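PDB 3LIU: putative cell adhesion protein from Parabacteroides distasonis, which probably serves as a fimbrillin, a subunit that assembles into pili on the bacterial surface and takes part in cell adhesion. Local coordinates for residues F109-I114 with I223-F228; G210-A215 with Y283-T288; D314-P319 with S325-N330; P369-E372 with P377-S380. One frame throughout, in Å; residues are numbered along the deposited sequence.

Interaction 1 (F109-I114 with I223-F228)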
loop_
_atom_site.group_PDB
_atom_site.type_symbol
_atom_site.label_atom_id
_atom_site.label_comp_id
_atom_site.label_asym_id
_atom_site.label_seq_id
_atom_site.Cartn_x
_atom_site.Cartn_y
_atom_site.Cartn_z
ATOM N N PHE A 109 19.554 -4.149 -0.490
ATOM C CA PHE A 109 18.980 -2.813 -0.680
ATOM C C PHE A 109 17.455 -2.953 -0.847
ATOM O O PHE A 109 16.695 -2.408 -0.070
ATOM C CB PHE A 109 19.673 -2.099 -1.855
ATOM C CG PHE A 109 19.183 -0.699 -2.117
ATOM C CD1 PHE A 109 18.033 -0.474 -2.859
ATOM C CD2 PHE A 109 19.911 0.382 -1.692
ATOM C CE1 PHE A 109 17.567 0.827 -3.098
ATOM C CE2 PHE A 109 19.489 1.660 -1.934
ATOM C CZ PHE A 109 18.296 1.883 -2.639
ATOM N N ILE A 110 17.014 -3.734 -1.819
ATOM C CA ILE A 110 15.593 -3.745 -2.206
ATOM C C ILE A 110 14.736 -4.481 -1.145
ATOM O O ILE A 110 13.541 -4.209 -0.998
ATOM C CB ILE A 110 15.355 -4.321 -3.647
ATOM C CG1 ILE A 110 15.591 -5.831 -3.685
ATOM C CG2 ILE A 110 16.218 -3.572 -4.669
ATOM C CD1 ILE A 110 15.246 -6.502 -5.098
ATOM N N GLU A 111 15.368 -5.403 -0.415
ATOM C CA GLU A 111 14.728 -6.110 0.722
ATOM C C GLU A 111 14.641 -5.290 2.002
ATOM O O GLU A 111 14.045 -5.770 2.966
ATOM C CB GLU A 111 15.450 -7.434 1.021
ATOM C CG GLU A 111 15.213 -8.515 -0.041
ATOM C CD GLU A 111 13.792 -9.119 0.078
ATOM O OE1 GLU A 111 13.183 -9.163 1.185
ATOM O OE2 GLU A 111 13.261 -9.529 -0.955
ATOM N N THR A 112 15.230 -4.098 2.040
ATOM C CA THR A 112 15.110 -3.230 3.184
ATOM C C THR A 112 13.649 -3.055 3.637
ATOM O O THR A 112 12.768 -2.827 2.829
ATOM C CB THR A 112 15.730 -1.843 2.920
ATOM O OG1 THR A 112 17.102 -2.008 2.609
ATOM C CG2 THR A 112 15.635 -0.973 4.142
ATOM N N THR A 113 13.402 -3.218 4.934
ATOM C CA THR A 113 12.039 -3.200 5.448
ATOM C C THR A 113 11.579 -1.759 5.672
ATOM O O THR A 113 12.252 -1.007 6.364
ATOM C CB THR A 113 11.918 -3.992 6.743
ATOM O OG1 THR A 113 12.225 -5.369 6.463
ATOM C CG2 THR A 113 10.465 -3.889 7.291
ATOM N N ILE A 114 10.434 -1.377 5.106
ATOM C CA ILE A 114 9.847 -0.045 5.416
ATOM C C ILE A 114 8.642 -0.250 6.368
ATOM O O ILE A 114 8.090 -1.368 6.442
ATOM C CB ILE A 114 9.467 0.771 4.114
ATOM C CG1 ILE A 114 8.544 -0.049 3.210
ATOM C CG2 ILE A 114 10.776 1.324 3.454
ATOM C CD1 ILE A 114 8.032 0.640 1.825
ATOM N N ILE A 223 6.418 -6.761 -3.416
ATOM C CA ILE A 223 7.287 -6.288 -2.362
ATOM C C ILE A 223 6.751 -6.739 -0.998
ATOM O O ILE A 223 7.202 -6.282 0.049
ATOM C CB ILE A 223 7.416 -4.734 -2.366
ATOM C CG1 ILE A 223 6.041 -4.082 -2.380
ATOM C CG2 ILE A 223 8.329 -4.279 -3.545
ATOM C CD1 ILE A 223 6.019 -2.526 -2.316
ATOM N N GLU A 224 5.739 -7.592 -1.022
ATOM C CA GLU A 224 5.113 -8.124 0.183
ATOM C C GLU A 224 6.109 -8.890 1.020
ATOM O O GLU A 224 6.910 -9.677 0.490
ATOM C CB GLU A 224 3.978 -9.104 -0.198
ATOM C CG GLU A 224 3.207 -9.693 1.025
ATOM C CD GLU A 224 2.027 -10.573 0.616
ATOM O OE1 GLU A 224 1.856 -10.811 -0.587
ATOM O OE2 GLU A 224 1.242 -10.996 1.498
ATOM N N LYS A 225 6.023 -8.710 2.331
ATOM C CA LYS A 225 6.805 -9.511 3.278
ATOM C C LYS A 225 5.999 -10.721 3.724
ATOM O O LYS A 225 4.844 -10.585 4.141
ATOM C CB LYS A 225 7.132 -8.708 4.523
ATOM C CG LYS A 225 8.186 -7.610 4.380
ATOM C CD LYS A 225 9.494 -8.106 3.746
ATOM C CE LYS A 225 10.646 -7.136 4.063
ATOM N NZ LYS A 225 11.902 -7.449 3.335
ATOM N N ASP A 226 6.611 -11.905 3.632
ATOM C CA ASP A 226 6.046 -13.090 4.240
ATOM C C ASP A 226 6.027 -12.908 5.742
ATOM O O ASP A 226 6.930 -12.294 6.307
ATOM C CB ASP A 226 6.884 -14.320 3.924
ATOM C CG ASP A 226 6.779 -14.750 2.514
ATOM O OD1 ASP A 226 5.951 -14.239 1.756
ATOM O OD2 ASP A 226 7.526 -15.645 2.160
ATOM N N PHE A 227 5.009 -13.453 6.387
ATOM C CA PHE A 227 4.875 -13.415 7.861
ATOM C C PHE A 227 5.010 -14.817 8.422
ATOM O O PHE A 227 4.797 -15.798 7.717
ATOM C CB PHE A 227 3.528 -12.813 8.269
ATOM C CG PHE A 227 3.498 -11.304 8.363
ATOM C CD1 PHE A 227 4.184 -10.484 7.438
ATOM C CD2 PHE A 227 2.694 -10.700 9.315
ATOM C CE1 PHE A 227 4.070 -9.091 7.490
ATOM C CE2 PHE A 227 2.567 -9.295 9.390
ATOM C CZ PHE A 227 3.237 -8.489 8.497
ATOM N N PHE A 228 5.362 -14.907 9.701
ATOM C CA PHE A 228 5.574 -16.189 10.360
ATOM C C PHE A 228 6.649 -17.044 9.643
ATOM O O PHE A 228 7.634 -16.480 9.148
ATOM C CB PHE A 228 4.226 -16.891 10.565
ATOM C CG PHE A 228 3.296 -16.102 11.435
ATOM C CD1 PHE A 228 3.570 -15.952 12.793
ATOM C CD2 PHE A 228 2.225 -15.436 10.905
ATOM C CE1 PHE A 228 2.758 -15.166 13.604
ATOM C CE2 PHE A 228 1.386 -14.666 11.722
ATOM C CZ PHE A 228 1.649 -14.536 13.057
#

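Interaction 2 (G210-A215 with Y283-T288)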
loop_
_atom_site.group_PDB
_atom_site.type_symbol
_atom_site.label_atom_id
_atom_site.label_comp_id
_atom_site.label_asym_id
_atom_site.label_seq_id
_atom_site.Cartn_x
_atom_site.Cartn_y
_atom_site.Cartn_z
ATOM N N GLY A 210 2.009 -4.154 8.135
ATOM C CA GLY A 210 2.632 -2.896 8.487
ATOM C C GLY A 210 4.075 -2.820 8.100
ATOM O O GLY A 210 4.748 -1.836 8.410
ATOM N N VAL A 211 4.556 -3.869 7.426
ATOM C CA VAL A 211 5.924 -3.924 6.895
ATOM C C VAL A 211 5.888 -4.370 5.433
ATOM O O VAL A 211 4.973 -5.089 5.003
ATOM C CB VAL A 211 6.855 -4.890 7.659
ATOM C CG1 VAL A 211 7.174 -4.411 9.080
ATOM C CG2 VAL A 211 6.256 -6.334 7.675
ATOM N N SER A 212 6.909 -3.943 4.690
ATOM C CA SER A 212 7.067 -4.223 3.240
ATOM C C SER A 212 8.539 -4.130 2.853
ATOM O O SER A 212 9.330 -3.433 3.499
ATOM C CB SER A 212 6.259 -3.216 2.387
ATOM O OG SER A 212 6.497 -3.349 0.967
ATOM N N SER A 213 8.926 -4.817 1.794
ATOM C CA SER A 213 10.213 -4.521 1.131
ATOM C C SER A 213 10.099 -3.129 0.447
ATOM O O SER A 213 9.012 -2.708 0.079
ATOM C CB SER A 213 10.539 -5.606 0.085
ATOM O OG SER A 213 10.810 -6.824 0.734
ATOM N N VAL A 214 11.218 -2.444 0.266
ATOM C CA VAL A 214 11.204 -1.114 -0.311
ATOM C C VAL A 214 11.051 -1.147 -1.849
ATOM O O VAL A 214 10.504 -0.221 -2.425
ATOM C CB VAL A 214 12.434 -0.288 0.116
ATOM C CG1 VAL A 214 13.730 -0.775 -0.549
ATOM C CG2 VAL A 214 12.186 1.199 -0.141
ATOM N N ALA A 215 11.560 -2.187 -2.499
ATOM C CA ALA A 215 11.550 -2.238 -3.962
ATOM C C ALA A 215 11.555 -3.672 -4.433
ATOM O O ALA A 215 11.891 -4.576 -3.646
ATOM C CB ALA A 215 12.717 -1.464 -4.519
ATOM N N TYR A 283 -4.112 3.866 3.608
ATOM C CA TYR A 283 -2.921 3.374 2.984
ATOM C C TYR A 283 -2.382 2.167 3.737
ATOM O O TYR A 283 -2.238 2.187 4.970
ATOM C CB TYR A 283 -1.832 4.460 2.933
ATOM C CG TYR A 283 -2.201 5.743 2.254
ATOM C CD1 TYR A 283 -2.964 5.743 1.069
ATOM C CD2 TYR A 283 -1.792 6.968 2.772
ATOM C CE1 TYR A 283 -3.339 6.934 0.454
ATOM C CE2 TYR A 283 -2.123 8.153 2.138
ATOM C CZ TYR A 283 -2.882 8.130 0.977
ATOM O OH TYR A 283 -3.239 9.306 0.357
ATOM N N VAL A 284 -2.042 1.130 2.970
ATOM C CA VAL A 284 -1.630 -0.142 3.546
ATOM C C VAL A 284 -0.534 -0.684 2.645
ATOM O O VAL A 284 -0.401 -0.241 1.486
ATOM C CB VAL A 284 -2.827 -1.182 3.633
ATOM C CG1 VAL A 284 -3.921 -0.706 4.540
ATOM C CG2 VAL A 284 -3.403 -1.485 2.255
ATOM N N TYR A 285 0.244 -1.636 3.148
ATOM C CA TYR A 285 1.217 -2.342 2.304
ATOM C C TYR A 285 0.543 -3.591 1.699
ATOM O O TYR A 285 -0.606 -3.957 2.053
ATOM C CB TYR A 285 2.496 -2.721 3.086
ATOM C CG TYR A 285 3.410 -1.572 3.522
ATOM C CD1 TYR A 285 3.657 -0.485 2.695
ATOM C CD2 TYR A 285 4.068 -1.612 4.748
ATOM C CE1 TYR A 285 4.494 0.533 3.066
ATOM C CE2 TYR A 285 4.946 -0.565 5.135
ATOM C CZ TYR A 285 5.135 0.486 4.304
ATOM O OH TYR A 285 5.932 1.550 4.637
ATOM N N GLU A 286 1.283 -4.279 0.836
ATOM C CA GLU A 286 0.753 -5.485 0.210
ATOM C C GLU A 286 0.449 -6.548 1.236
ATOM O O GLU A 286 1.170 -6.726 2.224
ATOM C CB GLU A 286 1.716 -6.072 -0.833
ATOM C CG GLU A 286 2.013 -5.141 -2.002
ATOM C CD GLU A 286 2.625 -5.852 -3.205
ATOM O OE1 GLU A 286 3.512 -6.711 -2.996
ATOM O OE2 GLU A 286 2.262 -5.487 -4.361
ATOM N N ASN A 287 -0.656 -7.226 0.992
ATOM C CA ASN A 287 -1.037 -8.423 1.691
ATOM C C ASN A 287 -1.901 -9.309 0.773
ATOM O O ASN A 287 -3.049 -8.966 0.446
ATOM C CB ASN A 287 -1.807 -8.087 2.954
ATOM C CG ASN A 287 -2.140 -9.334 3.772
ATOM O OD1 ASN A 287 -1.752 -10.430 3.393
ATOM N ND2 ASN A 287 -2.901 -9.174 4.859
ATOM N N THR A 288 -1.306 -10.379 0.299
ATOM C CA THR A 288 -1.998 -11.394 -0.486
ATOM C C THR A 288 -2.002 -12.699 0.244
ATOM O O THR A 288 -2.850 -13.543 -0.005
ATOM C CB THR A 288 -1.360 -11.605 -1.882
ATOM O OG1 THR A 288 -0.064 -12.193 -1.742
ATOM C CG2 THR A 288 -1.252 -10.251 -2.599
HETATM O O HOH W 1 3.986 -6.599 2.906
HETATM O O HOH W 2 3.834 -2.953 0.092
#

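Interaction 3 (D314-P319 with S325-N330)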
loop_
_atom_site.group_PDB
_atom_site.type_symbol
_atom_site.label_atom_id
_atom_site.label_comp_id
_atom_site.label_asym_id
_atom_site.label_seq_id
_atom_site.Cartn_x
_atom_site.Cartn_y
_atom_site.Cartn_z
ATOM N N ASP A 314 -25.793 1.858 12.155
ATOM C CA ASP A 314 -27.083 1.516 12.752
ATOM C C ASP A 314 -27.975 1.032 11.639
ATOM O O ASP A 314 -28.168 1.750 10.660
ATOM C CB ASP A 314 -27.714 2.737 13.439
ATOM C CG ASP A 314 -26.860 3.271 14.582
ATOM O OD1 ASP A 314 -25.910 2.587 15.023
ATOM O OD2 ASP A 314 -27.119 4.407 15.008
ATOM N N TYR A 315 -28.504 -0.182 11.781
ATOM C CA TYR A 315 -29.303 -0.800 10.717
ATOM C C TYR A 315 -30.716 -0.923 11.216
ATOM O O TYR A 315 -30.978 -1.437 12.317
ATOM C CB TYR A 315 -28.730 -2.171 10.335
ATOM C CG TYR A 315 -29.604 -2.986 9.403
ATOM C CD1 TYR A 315 -29.607 -2.764 8.016
ATOM C CD2 TYR A 315 -30.434 -3.965 9.903
ATOM C CE1 TYR A 315 -30.431 -3.525 7.171
ATOM C CE2 TYR A 315 -31.251 -4.722 9.078
ATOM C CZ TYR A 315 -31.253 -4.511 7.730
ATOM O OH TYR A 315 -32.098 -5.282 6.974
ATOM N N THR A 316 -31.631 -0.460 10.393
ATOM C CA THR A 316 -33.045 -0.478 10.716
ATOM C C THR A 316 -33.793 -1.366 9.708
ATOM O O THR A 316 -33.595 -1.247 8.494
ATOM C CB THR A 316 -33.596 0.977 10.680
ATOM O OG1 THR A 316 -32.806 1.801 11.552
ATOM C CG2 THR A 316 -35.052 1.020 11.083
ATOM N N TYR A 317 -34.655 -2.245 10.218
ATOM C CA TYR A 317 -35.447 -3.121 9.369
ATOM C C TYR A 317 -36.878 -3.216 9.888
ATOM O O TYR A 317 -37.156 -2.891 11.038
ATOM C CB TYR A 317 -34.824 -4.501 9.315
ATOM C CG TYR A 317 -34.751 -5.179 10.659
ATOM C CD1 TYR A 317 -33.786 -4.802 11.599
ATOM C CD2 TYR A 317 -35.629 -6.214 10.981
ATOM C CE1 TYR A 317 -33.703 -5.435 12.811
ATOM C CE2 TYR A 317 -35.575 -6.837 12.210
ATOM C CZ TYR A 317 -34.615 -6.448 13.126
ATOM O OH TYR A 317 -34.558 -7.052 14.368
ATOM N N LEU A 318 -37.779 -3.638 9.009
ATOM C CA LEU A 318 -39.188 -3.867 9.359
ATOM C C LEU A 318 -39.464 -5.347 9.249
ATOM O O LEU A 318 -39.513 -5.881 8.145
ATOM C CB LEU A 318 -40.122 -3.096 8.432
ATOM C CG LEU A 318 -41.614 -3.187 8.785
ATOM C CD1 LEU A 318 -41.918 -2.537 10.151
ATOM C CD2 LEU A 318 -42.405 -2.512 7.690
ATOM N N PRO A 319 -39.626 -6.017 10.384
ATOM C CA PRO A 319 -39.987 -7.429 10.352
ATOM C C PRO A 319 -41.330 -7.659 9.666
ATOM O O PRO A 319 -42.258 -6.857 9.838
ATOM C CB PRO A 319 -40.064 -7.807 11.840
ATOM C CG PRO A 319 -39.309 -6.780 12.540
ATOM C CD PRO A 319 -39.461 -5.530 11.758
ATOM N N SER A 325 -40.668 -0.630 12.848
ATOM C CA SER A 325 -39.319 -1.099 12.543
ATOM C C SER A 325 -38.470 -1.155 13.807
ATOM O O SER A 325 -38.853 -0.607 14.840
ATOM C CB SER A 325 -38.663 -0.190 11.498
ATOM O OG SER A 325 -38.455 1.108 12.027
ATOM N N ILE A 326 -37.315 -1.811 13.682
ATOM C CA ILE A 326 -36.355 -1.960 14.762
ATOM C C ILE A 326 -35.015 -1.463 14.243
ATOM O O ILE A 326 -34.640 -1.776 13.119
ATOM C CB ILE A 326 -36.204 -3.463 15.178
ATOM C CG1 ILE A 326 -37.544 -4.027 15.716
ATOM C CG2 ILE A 326 -35.061 -3.628 16.171
ATOM C CD1 ILE A 326 -37.582 -5.595 15.845
ATOM N N THR A 327 -34.303 -0.713 15.062
ATOM C CA THR A 327 -32.923 -0.319 14.768
ATOM C C THR A 327 -31.965 -1.083 15.690
ATOM O O THR A 327 -32.113 -1.087 16.913
ATOM C CB THR A 327 -32.717 1.178 14.944
ATOM O OG1 THR A 327 -33.618 1.871 14.063
ATOM C CG2 THR A 327 -31.257 1.579 14.669
ATOM N N LYS A 328 -31.026 -1.763 15.069
ATOM C CA LYS A 328 -29.895 -2.373 15.754
ATOM C C LYS A 328 -28.757 -1.397 15.632
ATOM O O LYS A 328 -28.299 -1.093 14.535
ATOM C CB LYS A 328 -29.524 -3.697 15.116
ATOM C CG LYS A 328 -28.385 -4.468 15.919
ATOM C CD LYS A 328 -28.173 -5.908 15.401
ATOM C CE LYS A 328 -27.157 -6.691 16.247
ATOM N NZ LYS A 328 -26.953 -8.102 15.750
ATOM N N GLU A 329 -28.294 -0.893 16.757
ATOM C CA GLU A 329 -27.224 0.067 16.705
ATOM C C GLU A 329 -25.890 -0.638 16.681
ATOM O O GLU A 329 -25.783 -1.750 17.155
ATOM C CB GLU A 329 -27.252 0.959 17.922
ATOM C CG GLU A 329 -28.477 1.799 18.034
ATOM C CD GLU A 329 -28.289 2.824 19.114
ATOM O OE1 GLU A 329 -27.224 3.449 19.162
ATOM O OE2 GLU A 329 -29.175 2.993 19.930
ATOM N N ASN A 330 -24.872 0.046 16.161
ATOM C CA ASN A 330 -23.483 -0.377 16.310
ATOM C C ASN A 330 -23.238 -1.787 15.800
ATOM O O ASN A 330 -22.605 -2.593 16.480
ATOM C CB ASN A 330 -23.062 -0.188 17.786
ATOM C CG ASN A 330 -23.169 1.253 18.208
ATOM O OD1 ASN A 330 -22.712 2.152 17.475
ATOM N ND2 ASN A 330 -23.837 1.509 19.354
#

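Interaction 4 (P369-E372 with P377-S380)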
loop_
_atom_site.group_PDB
_atom_site.type_symbol
_atom_site.label_atom_id
_atom_site.label_comp_id
_atom_site.label_asym_id
_atom_site.label_seq_id
_atom_site.Cartn_x
_atom_site.Cartn_y
_atom_site.Cartn_z
ATOM N N PRO A 369 -29.146 -7.269 9.602
ATOM C CA PRO A 369 -28.401 -6.758 10.733
ATOM C C PRO A 369 -26.995 -7.347 10.736
ATOM O O PRO A 369 -26.794 -8.507 10.377
ATOM C CB PRO A 369 -29.184 -7.271 11.945
ATOM C CG PRO A 369 -30.415 -7.927 11.415
ATOM C CD PRO A 369 -30.101 -8.310 10.015
ATOM N N GLY A 370 -26.044 -6.536 11.159
ATOM C CA GLY A 370 -24.681 -6.948 11.297
ATOM C C GLY A 370 -24.456 -7.602 12.633
ATOM O O GLY A 370 -25.394 -7.919 13.357
ATOM N N SER A 371 -23.188 -7.796 12.955
ATOM C CA SER A 371 -22.774 -8.422 14.202
ATOM C C SER A 371 -22.519 -7.356 15.217
ATOM O O SER A 371 -22.012 -6.284 14.882
ATOM C CB SER A 371 -21.484 -9.229 14.008
ATOM O OG SER A 371 -21.003 -9.746 15.246
ATOM N N GLU A 372 -22.777 -7.684 16.478
ATOM C CA GLU A 372 -22.458 -6.767 17.562
ATOM C C GLU A 372 -20.941 -6.734 17.788
ATOM O O GLU A 372 -20.460 -5.824 18.434
ATOM C CB GLU A 372 -23.277 -7.067 18.847
ATOM C CG GLU A 372 -24.773 -6.864 18.598
ATOM C CD GLU A 372 -25.693 -6.999 19.842
ATOM O OE1 GLU A 372 -25.307 -7.721 20.789
ATOM O OE2 GLU A 372 -26.819 -6.394 19.846
ATOM N N PRO A 377 -19.144 -13.169 12.666
ATOM C CA PRO A 377 -20.503 -12.810 12.247
ATOM C C PRO A 377 -21.509 -13.357 13.259
ATOM O O PRO A 377 -21.154 -14.193 14.074
ATOM C CB PRO A 377 -20.651 -13.554 10.913
ATOM C CG PRO A 377 -19.853 -14.811 11.146
ATOM C CD PRO A 377 -18.635 -14.316 11.898
HETATM N N MSE A 378 -22.748 -12.871 13.186
HETATM C CA MSE A 378 -23.878 -13.414 13.927
HETATM C C MSE A 378 -24.903 -13.858 12.896
HETATM O O MSE A 378 -25.502 -13.016 12.233
HETATM C CB MSE A 378 -24.475 -12.362 14.862
HETATM C CG MSE A 378 -23.733 -12.276 16.175
HETATM SE SE MSE A 378 -24.397 -10.998 17.478
HETATM C CE MSE A 378 -22.656 -11.089 18.404
ATOM N N ILE A 379 -25.015 -15.182 12.740
ATOM C CA ILE A 379 -25.963 -15.879 11.871
ATOM C C ILE A 379 -25.658 -15.728 10.390
ATOM O O ILE A 379 -25.554 -16.717 9.714
ATOM C CB ILE A 379 -27.449 -15.498 12.155
ATOM C CG1 ILE A 379 -27.753 -15.610 13.652
ATOM C CG2 ILE A 379 -28.381 -16.420 11.376
ATOM C CD1 ILE A 379 -28.774 -14.600 14.147
ATOM N N SER A 380 -25.496 -14.505 9.891
ATOM C CA SER A 380 -25.152 -14.249 8.477
ATOM C C SER A 380 -24.407 -12.939 8.394
ATOM O O SER A 380 -24.679 -12.010 9.185
ATOM C CB SER A 380 -26.400 -14.090 7.610
ATOM O OG SER A 380 -27.475 -14.879 8.072
HETATM O O HOH W 3 -26.980 -10.831 12.145
#

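Interaction 1 (F109-I114 with I223-F228)
Lys225 reaches across to Glu111 and grips it twice with one ammonium group. The stronger hold is on the backbone: Lys225 NZ donates to Glu111 O at 2.7 Å. The donor sits 22° out of the carbonyl plane, and the C=O...N angle is 136°. The second hold is a salt bridge with the side chain of the same residue, where Lys225 NZ lies 3.0 Å from Glu111 OE1. As a hydrogen bond it is weak. Glu111 curls back to make it, since its chain is bent at chi2 (-75°) and this brings the carboxylate round toward its own carbonyl. Ser213 OG supplies a further partner, so three oxygens from two residues surround the buried ammonium group. Lys225 bends at its own chi2 and then runs out extended to NZ. The close packing is here, where Thr113 OG1 rests 3.4 Å from Lys225 CE. Glu111 and Thr113 frame the turn that leads from helix 106-110 into strand 113-115, a short strand paired antiparallel with strand 193-213. Lys225 belongs to the irregular loop that follows strand 193-213, and it ties that loop to the turn. The other side of the contact is looser. Glu111 is exposed, and its carboxylate meets the lysine through OE1. The backbones stay well apart: Thr113 CA is 8.5 Å from Lys225 CA, an interval the long lysine chain crosses.

Interaction 2 (G210-A215 with Y283-T288)
This is a buried aromatic contact near the middle of the chain. The ring of Tyr285, in the segment carrying strand 282-284, packs on the end of strand 193-213. Ser212 CB lies over one face of the ring, 3.7 Å from the Tyr285 centroid and 19° off the normal. This is a CH-pi contact, displaced toward the CG side of the ring, where Ser212 CB is 3.5 Å from Tyr285 CG. Val211 N approaches the ring edge in plane, 3.5 Å from Tyr285 CD2. Gly210 O is also at the edge, 3.5 Å from Tyr285 CE2. The hydroxyl of Ser212 points off the ring. A chi1 of 173° swings Ser212 OG round to bond Ser213 O at 2.7 Å and leaves the CH2 to meet the tyrosine. Two waters bridge the segments. One donates to both Val211 O and Glu286 O. The other donates to Ser212 OG and accepts from Glu286 N at 3.0 Å. Ile114 of strand 113-115 also packs on the ring, and Tyr285 OH bonds to Glu119. Replacing Tyr285 by an alanine would probably open a gap against Ser212 CB and leave the Glu119 carboxylate without its hydroxyl mate. The chemistry is therefore divided: the ring joins the segments by apolar and edge contacts, while water supplies the donor that two carbonyls lack and carries the polar link from Ser212 OG to Glu286 N.

Interaction 3 (D314-P319 with S325-N330)
Tyr317 lays its ring alongside Ile326, the two side chains pointing the same way. Tyr317 CZ is 4.0 Å from Ile326 CB, and the hydroxyl end lies by the CD1 methyl. The tyrosine CG sits between the backbone N and the carbonyl carbon (chi1 61°), which turns the ring across to the partner strand. Pro319 CG touches the same methyl, crossing the isoleucine at about a right angle. Thr316 and Thr327 meet on the other face of the sheet. Thr316 OG1 and Thr327 OG1 share a short hydrogen bond of 2.6 Å, and either could donate. At the far end Asp314 OD1 accepts from Asn330 N at 3.0 Å, nearly along the C-O axis, with an N-H...O angle of 163°. The Glu329 side chain runs beside that of Asp314, bringing their like-charged carboxylates near each other. Lys201 makes a salt bridge to Asp314 that probably eases this. With an alanine in place of Asp314, Asn330 N would probably lose this acceptor and Lys201 its salt bridge to the aspartate. Backbone bonds join the strands in two hydrogen-bonded pairs, Tyr315 with Lys328 and Tyr317 with Ile326. Tyr315 N to Lys328 O and Tyr317 N to Ile326 O are both 2.9 Å. Thr316 and Thr327 form the non-hydrogen-bonded pair between them. The strands run at 158°, as expected of an antiparallel beta hairpin, here of strands 308-319 and 326-336.

Interaction 4 (P369-E372 with P377-S380)
Met378, a selenomethionine in this crystal, reaches over to Ser371 and Glu372 and makes the largest contribution to the contact. Its CG is anti to the carbonyl carbon (chi1 -84°), and an extended chain beyond CG carries the selenium and the terminal methyl to the Ser371-Glu372 backbone. Met378 SE lies 3.8 Å from Glu372 N. Met378 CE is also 3.8 Å from Ser371 OG. These are van der Waals contacts, with the methionine lying against the peptide that joins the two residues. Ser371 is the second main contributor and is buried. Ser371 CB rests 4.1 Å from Pro377 CA, and Ser371 OG also has Met378 CG nearby. The hydroxyl itself is engaged within the loop. It lies within bonding reach of the backbone oxygens of Ile373, its strongest partner, and Asp376. Glu372 comes third. It is exposed, and Glu372 CB is 4.1 Å from Met378 CE while the glutamate chain runs out extended. Away from the methionine, a water closes the gap between the backbones. It donates to Pro369 O at 2.9 Å and to Met378 O at 2.6 Å. Pro369 O also accepts from Asn382, so two donors reach this carbonyl. Lys328 of strand 326-336 bonds to Gly370 O and packs on Pro369 and Glu372. The whole is an irregular surface loop folded back on itself, the connection between the antiparallel strands 358-366 and 383-391, held by one long side chain, a serine and a bridging water.

In the fold
Along the chain, interactions 1 and 2 interleave, since their segments alternate. Interactions 3 and 4 follow in series. The first two lie side by side, centres about 8 Å apart, and meet directly: Ile114 pairs with Ser212, joining strands 113-115 and 193-213. Interactions 3 and 4 form a second cluster, centres about 12 Å apart, where Lys328 of the hairpin bonds to Gly370 of the loop. Interaction 3 lies about 44 Å from interaction 1, centre to centre, on the opposite side of the chain's centre. Strand 193-213 pairs with both 113-115 and 308-319, so one long strand, interrupted by a bulge or short loop, links the central region to the distant hairpin in this elongated fimbrillin-family protein.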